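Local atomic coordinates of putative modulator of DNA gyrase (Bacteroides thetaiotaomicron, PDB entry 1VPB), a protein that probably acts as a metallopeptidase of the peptidase U62 (PmbA/TldD) family. Residues A[65-70]-A[83-88]; A[192-197]-A[227-232]; A[257-262]-A[389-394]. All coordinates share one frame; numbering follows the deposited sequence.

In the fold
The three contacts follow one another along the chain, one each in the first, central and C-terminal PmbA/TldA regions. Interactions 1 and 2 draw on the same six-stranded antiparallel sheet, the first through strand 58-73 near helix 87-101, the second through strand 181-198 under helix 225-234; their centres lie about 42 Å apart. One long sheet thus ties the first and central regions together, with a helix packed toward either end. Interaction 3 belongs to the mixed sheet of the C-terminal region. Its centre lies about 40 Å from that of interaction 1, across the chain's centre, but about 22 Å from that of interaction 2, with nearest atoms about 6 Å apart. Interaction 1 also reaches the second subunit.

Interaction 1: A[65-70]-A[83-88]; sequences GGLSLS and NRLNRK
Gly65 starts the contact with its backbone: its O lies 3.3 Å from Asn83 CB. Asn83 CG sits between its backbone N and carbonyl carbon (chi1 60°), and the amide leads away from strand 65-70; Asn83 OD1 accepts a hydrogen bond from Gly65 N of the second subunit, and the reciprocal bond is made too. At Gly66 the two backbones have their nearest CA pair, Gly66 CA standing 4.2 Å from Asn83 CA. Glycine suits this place: a beta carbon would just touch Asn83 CB, and anything longer would probably crowd it. Leu67 then supplies the apolar part: its CB meets Leu85 CD2 at 4.1 Å, one methyl branch of Leu85 resting alongside the root of the other leucine. Beyond this touch both leucines lean on Leu90 of helix 87-101, while Ala25 and Leu21 of helix 16-31 meet Leu67 and Leu85 respectively, a setting in which branched apolar groups are at home. Strand 58-73 pairs with 76-82 as a beta hairpin, whose exit, at Asn83, also meets the second subunit; residues 83-86 lead from it into the helix packed against its sheet, a beta-beta-alpha connection.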
loop_
_atom_site.group_PDB
_atom_site.type_symbol
_atom_site.label_atom_id
_atom_site.label_comp_id
_atom_site.label_asym_id
_atom_site.label_seq_id
_atom_site.Cartn_x
_atom_site.Cartn_y
_atom_site.Cartn_z
ATOM N N GLY A 65 3.154 -17.513 -10.030
ATOM C CA GLY A 65 4.493 -17.861 -10.444
ATOM C C GLY A 65 4.921 -16.902 -11.509
ATOM O O GLY A 65 4.084 -16.563 -12.370
ATOM N N GLY A 66 6.166 -16.470 -11.467
ATOM C CA GLY A 66 6.634 -15.569 -12.515
ATOM C C GLY A 66 8.138 -15.552 -12.718
ATOM O O GLY A 66 8.897 -16.306 -12.086
ATOM N N LEU A 67 8.578 -14.705 -13.660
ATOM C CA LEU A 67 9.964 -14.572 -14.031
ATOM C C LEU A 67 10.307 -13.098 -14.017
ATOM O O LEU A 67 9.557 -12.321 -14.589
ATOM C CB LEU A 67 10.183 -15.129 -15.425
ATOM C CG LEU A 67 11.457 -15.632 -16.039
ATOM C CD1 LEU A 67 12.110 -16.711 -15.206
ATOM C CD2 LEU A 67 11.114 -16.252 -17.418
ATOM N N SER A 68 11.394 -12.739 -13.362
ATOM C CA SER A 68 11.887 -11.327 -13.273
ATOM C C SER A 68 13.276 -11.342 -13.815
ATOM O O SER A 68 14.051 -12.255 -13.550
ATOM C CB SER A 68 11.893 -10.870 -11.819
ATOM O OG SER A 68 10.545 -10.681 -11.465
ATOM N N LEU A 69 13.636 -10.327 -14.622
ATOM C CA LEU A 69 15.028 -10.249 -15.099
ATOM C C LEU A 69 15.582 -8.867 -14.853
ATOM O O LEU A 69 14.858 -7.875 -14.949
ATOM C CB LEU A 69 15.087 -10.516 -16.618
ATOM C CG LEU A 69 14.774 -11.919 -17.129
ATOM C CD1 LEU A 69 13.300 -12.072 -17.335
ATOM C CD2 LEU A 69 15.457 -12.206 -18.402
ATOM N N SER A 70 16.888 -8.798 -14.554
ATOM C CA SER A 70 17.638 -7.553 -14.479
ATOM C C SER A 70 18.517 -7.634 -15.724
ATOM O O SER A 70 19.203 -8.617 -15.944
ATOM C CB SER A 70 18.538 -7.459 -13.287
ATOM O OG SER A 70 17.780 -7.448 -12.065
ATOM N N ASN A 83 4.476 -12.897 -15.851
ATOM C CA ASN A 83 3.993 -14.209 -15.489
ATOM C C ASN A 83 3.418 -14.911 -16.670
ATOM O O ASN A 83 2.682 -15.876 -16.496
ATOM C CB ASN A 83 3.020 -14.128 -14.332
ATOM C CG ASN A 83 1.798 -13.272 -14.624
ATOM O OD1 ASN A 83 1.359 -13.160 -15.772
ATOM N ND2 ASN A 83 1.175 -12.750 -13.550
ATOM N N ARG A 84 3.703 -14.399 -17.871
ATOM C CA ARG A 84 3.213 -14.948 -19.101
ATOM C C ARG A 84 4.372 -15.665 -19.755
ATOM O O ARG A 84 5.182 -15.041 -20.433
ATOM C CB ARG A 84 2.648 -13.864 -20.042
ATOM C CG ARG A 84 1.526 -13.073 -19.460
ATOM C CD ARG A 84 1.043 -11.934 -20.364
ATOM N NE ARG A 84 0.219 -12.350 -21.472
ATOM C CZ ARG A 84 -1.089 -12.548 -21.400
ATOM N NH1 ARG A 84 -1.719 -12.452 -20.244
ATOM N NH2 ARG A 84 -1.772 -12.908 -22.467
ATOM N N LEU A 85 4.414 -16.987 -19.585
ATOM C CA LEU A 85 5.644 -17.760 -19.758
ATOM C C LEU A 85 5.779 -18.664 -20.971
ATOM O O LEU A 85 6.695 -19.474 -20.989
ATOM C CB LEU A 85 5.900 -18.581 -18.498
ATOM C CG LEU A 85 5.931 -17.765 -17.206
ATOM C CD1 LEU A 85 6.355 -18.590 -16.003
ATOM C CD2 LEU A 85 6.839 -16.529 -17.329
ATOM N N ASN A 86 4.934 -18.516 -21.987
ATOM C CA ASN A 86 5.145 -19.226 -23.235
ATOM C C ASN A 86 6.394 -18.626 -23.854
ATOM O O ASN A 86 6.605 -17.405 -23.791
ATOM C CB ASN A 86 3.954 -19.119 -24.194
ATOM N N ARG A 87 7.249 -19.473 -24.415
ATOM C CA ARG A 87 8.544 -18.989 -24.877
ATOM C C ARG A 87 8.360 -17.942 -26.015
ATOM O O ARG A 87 9.060 -16.931 -26.037
ATOM C CB ARG A 87 9.493 -20.164 -25.208
ATOM C CG ARG A 87 10.034 -20.878 -23.933
ATOM C CD ARG A 87 11.068 -22.014 -24.170
ATOM N NE ARG A 87 11.305 -22.806 -22.942
ATOM C CZ ARG A 87 12.338 -23.644 -22.720
ATOM N NH1 ARG A 87 13.287 -23.837 -23.633
ATOM N NH2 ARG A 87 12.425 -24.295 -21.557
ATOM N N LYS A 88 7.358 -18.105 -26.878
ATOM C CA LYS A 88 7.145 -17.124 -27.958
ATOM C C LYS A 88 6.859 -15.704 -27.440
ATOM O O LYS A 88 7.429 -14.702 -27.949
ATOM C CB LYS A 88 6.009 -17.558 -28.899
#

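Interaction 2: A[192-197]-A[227-232]; sequences LSADIT and QKALER
On the back of the helix whose Ala229 rests against Ala194 of the strand, Gln227 NE2 donates to Glu231 OE2 over 2.8 Å. The N-H points well at its acceptor, 160° at the hydrogen, and Glu231 OE2 lies near the amide plane of Gln227; the oxygen is met on its syn side, though the donor is tilted out of the carboxylate plane. Four residues apart, these two long polar side chains bridge one helical turn beside the backbone bond from Glu231 N to Gln227 O. Both leave the helix away from strand 192-197, as suits an exposed surface.

The side chains that touch across the contact are apolar. Ala194 CB touches Ala229 CB at 3.9 Å, methyl to methyl, and two such short side chains let the segment axes approach to 7.6 Å. Helix 225-234 thus packs on one face of the antiparallel sheet, beside strand 181-198 and running with it at 31°, in the central PmbA/TldA region. Asp195 leaves the strand on the far side, where OD1 forms a salt bridge with Arg52.

Ile196 reaches farther onto the helix. Its CG1 is anti to the carbonyl carbon, and chi2 of -179° extends CD1 toward the helix. Ile196 CD1 lies 3.7 Å from Ala229 CB. It is also 3.8 Å from Leu230 CB. At 3.4 Å from Leu230 N, Ile196 CD1 presses on the helix backbone as well as on its side chains. A beta-branched residue serves here: it suits the extended strand and still has an arm long enough to reach the helix. Ala152 and Val233 also touch Ile196, while Leu230 carries the packing on to Lys155 and Ile159.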
loop_
_atom_site.group_PDB
_atom_site.type_symbol
_atom_site.label_atom_id
_atom_site.label_comp_id
_atom_site.label_asym_id
_atom_site.label_seq_id
_atom_site.Cartn_x
_atom_site.Cartn_y
_atom_site.Cartn_z
ATOM N N LEU A 192 -1.889 -16.730 12.877
ATOM C CA LEU A 192 -3.216 -16.585 13.430
ATOM C C LEU A 192 -3.276 -15.268 14.156
ATOM O O LEU A 192 -2.320 -14.861 14.815
ATOM C CB LEU A 192 -3.542 -17.704 14.423
ATOM C CG LEU A 192 -3.909 -19.087 13.869
ATOM C CD1 LEU A 192 -3.728 -20.146 15.000
ATOM C CD2 LEU A 192 -5.308 -19.085 13.353
ATOM N N SER A 193 -4.399 -14.596 14.061
ATOM C CA SER A 193 -4.556 -13.316 14.707
ATOM C C SER A 193 -5.968 -13.087 15.209
ATOM O O SER A 193 -6.942 -13.745 14.814
ATOM C CB SER A 193 -4.128 -12.171 13.772
ATOM O OG SER A 193 -5.078 -11.978 12.763
ATOM N N ALA A 194 -6.058 -12.177 16.169
ATOM C CA ALA A 194 -7.339 -11.635 16.638
ATOM C C ALA A 194 -7.295 -10.121 16.640
ATOM O O ALA A 194 -6.260 -9.535 16.895
ATOM C CB ALA A 194 -7.674 -12.096 18.054
ATOM N N ASP A 195 -8.447 -9.508 16.412
ATOM C CA ASP A 195 -8.586 -8.062 16.578
ATOM C C ASP A 195 -9.950 -7.802 17.215
ATOM O O ASP A 195 -10.979 -8.365 16.801
ATOM C CB ASP A 195 -8.380 -7.323 15.252
ATOM C CG ASP A 195 -9.401 -7.680 14.236
ATOM O OD1 ASP A 195 -10.539 -7.172 14.381
ATOM O OD2 ASP A 195 -9.187 -8.447 13.270
ATOM N N ILE A 196 -9.959 -6.981 18.253
ATOM C CA ILE A 196 -11.143 -6.796 19.050
ATOM C C ILE A 196 -11.366 -5.319 19.259
ATOM O O ILE A 196 -10.428 -4.610 19.539
ATOM C CB ILE A 196 -10.965 -7.462 20.429
ATOM C CG1 ILE A 196 -10.692 -8.950 20.236
ATOM C CG2 ILE A 196 -12.194 -7.199 21.312
ATOM C CD1 ILE A 196 -10.518 -9.749 21.499
ATOM N N THR A 197 -12.611 -4.899 19.113
ATOM C CA THR A 197 -13.018 -3.524 19.325
ATOM C C THR A 197 -14.047 -3.478 20.442
ATOM O O THR A 197 -14.930 -4.340 20.524
ATOM C CB THR A 197 -13.588 -2.970 18.029
ATOM O OG1 THR A 197 -12.512 -2.813 17.082
ATOM C CG2 THR A 197 -14.159 -1.574 18.226
ATOM N N GLN A 227 -7.820 -14.381 23.743
ATOM C CA GLN A 227 -7.673 -13.967 25.118
ATOM C C GLN A 227 -6.745 -12.759 25.271
ATOM O O GLN A 227 -7.132 -11.752 25.870
ATOM C CB GLN A 227 -7.154 -15.129 25.942
ATOM C CG GLN A 227 -7.246 -14.882 27.440
ATOM C CD GLN A 227 -6.448 -15.890 28.227
ATOM O OE1 GLN A 227 -6.329 -17.051 27.822
ATOM N NE2 GLN A 227 -5.897 -15.457 29.356
ATOM N N LYS A 228 -5.536 -12.854 24.731
ATOM C CA LYS A 228 -4.572 -11.758 24.790
ATOM C C LYS A 228 -5.061 -10.475 24.150
ATOM O O LYS A 228 -4.862 -9.393 24.706
ATOM C CB LYS A 228 -3.245 -12.155 24.141
ATOM C CG LYS A 228 -2.379 -13.053 25.049
ATOM C CD LYS A 228 -1.088 -13.477 24.334
ATOM C CE LYS A 228 -0.337 -14.635 25.018
ATOM N NZ LYS A 228 -1.078 -15.928 24.970
ATOM N N ALA A 229 -5.740 -10.571 23.005
ATOM C CA ALA A 229 -6.281 -9.358 22.372
ATOM C C ALA A 229 -7.320 -8.696 23.260
ATOM O O ALA A 229 -7.393 -7.469 23.320
ATOM C CB ALA A 229 -6.902 -9.682 20.996
ATOM N N LEU A 230 -8.148 -9.517 23.907
ATOM C CA LEU A 230 -9.181 -8.965 24.771
ATOM C C LEU A 230 -8.545 -8.239 25.958
ATOM O O LEU A 230 -8.941 -7.124 26.320
ATOM C CB LEU A 230 -10.135 -10.061 25.251
ATOM C CG LEU A 230 -11.227 -9.559 26.191
ATOM C CD1 LEU A 230 -12.019 -8.439 25.550
ATOM C CD2 LEU A 230 -12.136 -10.686 26.634
ATOM N N GLU A 231 -7.571 -8.891 26.575
ATOM C CA GLU A 231 -6.835 -8.300 27.706
ATOM C C GLU A 231 -6.182 -6.969 27.303
ATOM O O GLU A 231 -6.273 -5.998 28.030
ATOM C CB GLU A 231 -5.798 -9.293 28.254
ATOM C CG GLU A 231 -6.417 -10.569 28.833
ATOM C CD GLU A 231 -5.400 -11.704 29.066
ATOM O OE1 GLU A 231 -4.227 -11.600 28.591
ATOM O OE2 GLU A 231 -5.791 -12.720 29.722
ATOM N N ARG A 232 -5.587 -6.920 26.129
ATOM C CA ARG A 232 -4.946 -5.714 25.598
ATOM C C ARG A 232 -5.899 -4.564 25.312
ATOM O O ARG A 232 -5.570 -3.388 25.539
ATOM C CB ARG A 232 -4.194 -6.029 24.324
ATOM C CG ARG A 232 -2.918 -6.737 24.608
ATOM C CD ARG A 232 -2.396 -7.531 23.442
ATOM N NE ARG A 232 -1.966 -6.689 22.331
ATOM C CZ ARG A 232 -0.805 -6.029 22.306
ATOM N NH1 ARG A 232 0.004 -6.024 23.375
ATOM N NH2 ARG A 232 -0.474 -5.343 21.220
#

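Interaction 3: A[257-262]-A[389-394]; sequences SRLLSP and FSYGIE
A bent arginine chain and the first torsion of a tyrosine bring Arg258 and Tyr391 together: Arg258 starts with CG anti to the backbone N and then turns sharply at chi2 (-88°) and again at chi3, while Tyr391 CG stands anti to its carbonyl carbon (chi1 -55°), carrying the ring out from the strand toward the helix. The guanidinium comes down over one face of the phenol ring, the planes 30° apart. Arg258 CZ is 3.8 Å from the centroid of the Tyr391 ring but displaced toward the rim, an off-centre cation-pi stack. The closest atoms are Arg258 NH2 and Tyr391 CE1, at 3.2 Å; Arg258 NH1 lies 3.3 Å from Tyr391 CD1. A flat cation suits this place because it can spread over an aromatic face while its N-H groups point outward from its rim. Phe377 of strand 370-378 makes a second cation-pi contact with Arg258.

Leu259 brings a methyl to the same ring obliquely, CD2 lying 3.8 Å from Tyr391 CE2. Farther along, Pro262 CG reaches the phenol oxygen, 3.7 Å from Tyr391 OH. Proline, which has no N-H to give, is at home where the helix is kinked, and its compact ring packs against the end of the tyrosine. Were Tyr391 replaced by an alanine, the guanidinium would probably lose this stacking partner and a gap would open beside Leu259 and Pro262.

Asn382 and Val412 also touch Tyr391, while Trp420 NE1 donates to Leu259 O from helix 416-421. The segment axes, nearly antiparallel, stay 11.6 Å apart, a distance bridged by the tyrosine ring and the helix side chains that meet it. This is a helix packed on a mixed beta-sheet, joining helix 256-265 to strand 388-399 within the C-terminal PmbA/TldA region.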
loop_
_atom_site.group_PDB
_atom_site.type_symbol
_atom_site.label_atom_id
_atom_site.label_comp_id
_atom_site.label_asym_id
_atom_site.label_seq_id
_atom_site.Cartn_x
_atom_site.Cartn_y
_atom_site.Cartn_z
ATOM N N SER A 257 11.156 -3.298 18.597
ATOM C CA SER A 257 11.747 -3.260 17.260
ATOM C C SER A 257 11.496 -1.920 16.564
ATOM O O SER A 257 12.331 -1.477 15.739
ATOM C CB SER A 257 11.217 -4.397 16.395
ATOM O OG SER A 257 11.564 -5.644 17.008
ATOM N N ARG A 258 10.375 -1.300 16.864
ATOM C CA ARG A 258 9.988 0.004 16.295
ATOM C C ARG A 258 11.049 1.100 16.472
ATOM O O ARG A 258 11.381 1.805 15.517
ATOM C CB ARG A 258 8.641 0.487 16.873
ATOM C CG ARG A 258 7.932 1.616 16.031
ATOM C CD ARG A 258 8.261 3.128 16.311
ATOM N NE ARG A 258 8.220 3.905 15.056
ATOM C CZ ARG A 258 7.284 4.790 14.687
ATOM N NH1 ARG A 258 6.224 5.108 15.446
ATOM N NH2 ARG A 258 7.420 5.374 13.501
ATOM N N LEU A 259 11.583 1.250 17.685
ATOM C CA LEU A 259 12.632 2.246 17.913
ATOM C C LEU A 259 13.989 1.895 17.268
ATOM O O LEU A 259 14.819 2.796 17.039
ATOM C CB LEU A 259 12.795 2.463 19.424
ATOM C CG LEU A 259 11.596 3.101 20.101
ATOM C CD1 LEU A 259 11.778 3.038 21.625
ATOM C CD2 LEU A 259 11.454 4.550 19.601
ATOM N N LEU A 260 14.229 0.606 16.994
ATOM C CA LEU A 260 15.445 0.156 16.391
ATOM C C LEU A 260 15.427 0.335 14.889
ATOM O O LEU A 260 16.452 0.611 14.249
ATOM C CB LEU A 260 15.681 -1.331 16.680
ATOM C CG LEU A 260 17.006 -1.885 16.215
ATOM C CD1 LEU A 260 18.205 -1.212 16.849
ATOM C CD2 LEU A 260 17.050 -3.373 16.535
ATOM N N SER A 261 14.235 0.197 14.339
ATOM C CA SER A 261 14.042 0.244 12.881
ATOM C C SER A 261 14.719 1.447 12.184
ATOM O O SER A 261 15.443 1.241 11.239
ATOM C CB SER A 261 12.542 0.225 12.559
ATOM O OG SER A 261 12.396 0.126 11.173
ATOM N N PRO A 262 14.529 2.681 12.645
ATOM C CA PRO A 262 15.193 3.805 11.990
ATOM C C PRO A 262 16.693 3.801 12.084
ATOM O O PRO A 262 17.365 4.373 11.221
ATOM C CB PRO A 262 14.589 5.023 12.658
ATOM C CG PRO A 262 13.936 4.569 13.859
ATOM C CD PRO A 262 13.605 3.134 13.704
ATOM N N PHE A 389 13.426 12.625 16.568
ATOM C CA PHE A 389 12.190 11.836 16.481
ATOM C C PHE A 389 11.093 12.401 17.354
ATOM O O PHE A 389 11.346 13.116 18.335
ATOM C CB PHE A 389 12.434 10.344 16.814
ATOM C CG PHE A 389 12.683 10.076 18.274
ATOM C CD1 PHE A 389 11.614 9.949 19.175
ATOM C CD2 PHE A 389 13.982 9.987 18.757
ATOM C CE1 PHE A 389 11.852 9.750 20.550
ATOM C CE2 PHE A 389 14.230 9.766 20.103
ATOM C CZ PHE A 389 13.185 9.671 21.015
ATOM N N SER A 390 9.859 12.084 16.973
ATOM C CA SER A 390 8.688 12.371 17.791
ATOM C C SER A 390 7.667 11.298 17.462
ATOM O O SER A 390 7.276 11.137 16.290
ATOM C CB SER A 390 8.124 13.758 17.475
ATOM O OG SER A 390 6.963 14.028 18.249
ATOM N N TYR A 391 7.253 10.530 18.459
ATOM C CA TYR A 391 6.271 9.481 18.193
ATOM C C TYR A 391 5.155 9.523 19.183
ATOM O O TYR A 391 5.356 9.846 20.348
ATOM C CB TYR A 391 6.867 8.080 18.249
ATOM C CG TYR A 391 8.048 7.824 17.366
ATOM C CD1 TYR A 391 7.943 7.864 15.968
ATOM C CD2 TYR A 391 9.252 7.422 17.918
ATOM C CE1 TYR A 391 9.048 7.587 15.178
ATOM C CE2 TYR A 391 10.326 7.152 17.146
ATOM C CZ TYR A 391 10.240 7.230 15.788
ATOM O OH TYR A 391 11.349 6.931 15.064
ATOM N N GLY A 392 3.960 9.165 18.734
ATOM C CA GLY A 392 2.857 9.071 19.662
ATOM C C GLY A 392 2.944 7.755 20.404
ATOM O O GLY A 392 3.251 6.725 19.810
ATOM N N ILE A 393 2.640 7.798 21.693
ATOM C CA ILE A 393 2.653 6.606 22.522
ATOM C C ILE A 393 1.365 6.425 23.347
ATOM O O ILE A 393 0.630 7.358 23.649
ATOM C CB ILE A 393 3.905 6.593 23.455
ATOM C CG1 ILE A 393 3.837 7.712 24.499
ATOM C CG2 ILE A 393 5.183 6.660 22.611
ATOM C CD1 ILE A 393 3.306 7.249 25.891
ATOM N N GLU A 394 1.134 5.172 23.680
ATOM C CA GLU A 394 0.206 4.789 24.696
ATOM C C GLU A 394 0.807 3.674 25.560
ATOM O O GLU A 394 1.764 2.995 25.156
ATOM C CB GLU A 394 -1.091 4.336 24.024
ATOM C CG GLU A 394 -1.010 3.033 23.249
ATOM C CD GLU A 394 -2.391 2.592 22.768
ATOM O OE1 GLU A 394 -3.173 2.007 23.566
ATOM O OE2 GLU A 394 -2.688 2.851 21.595
#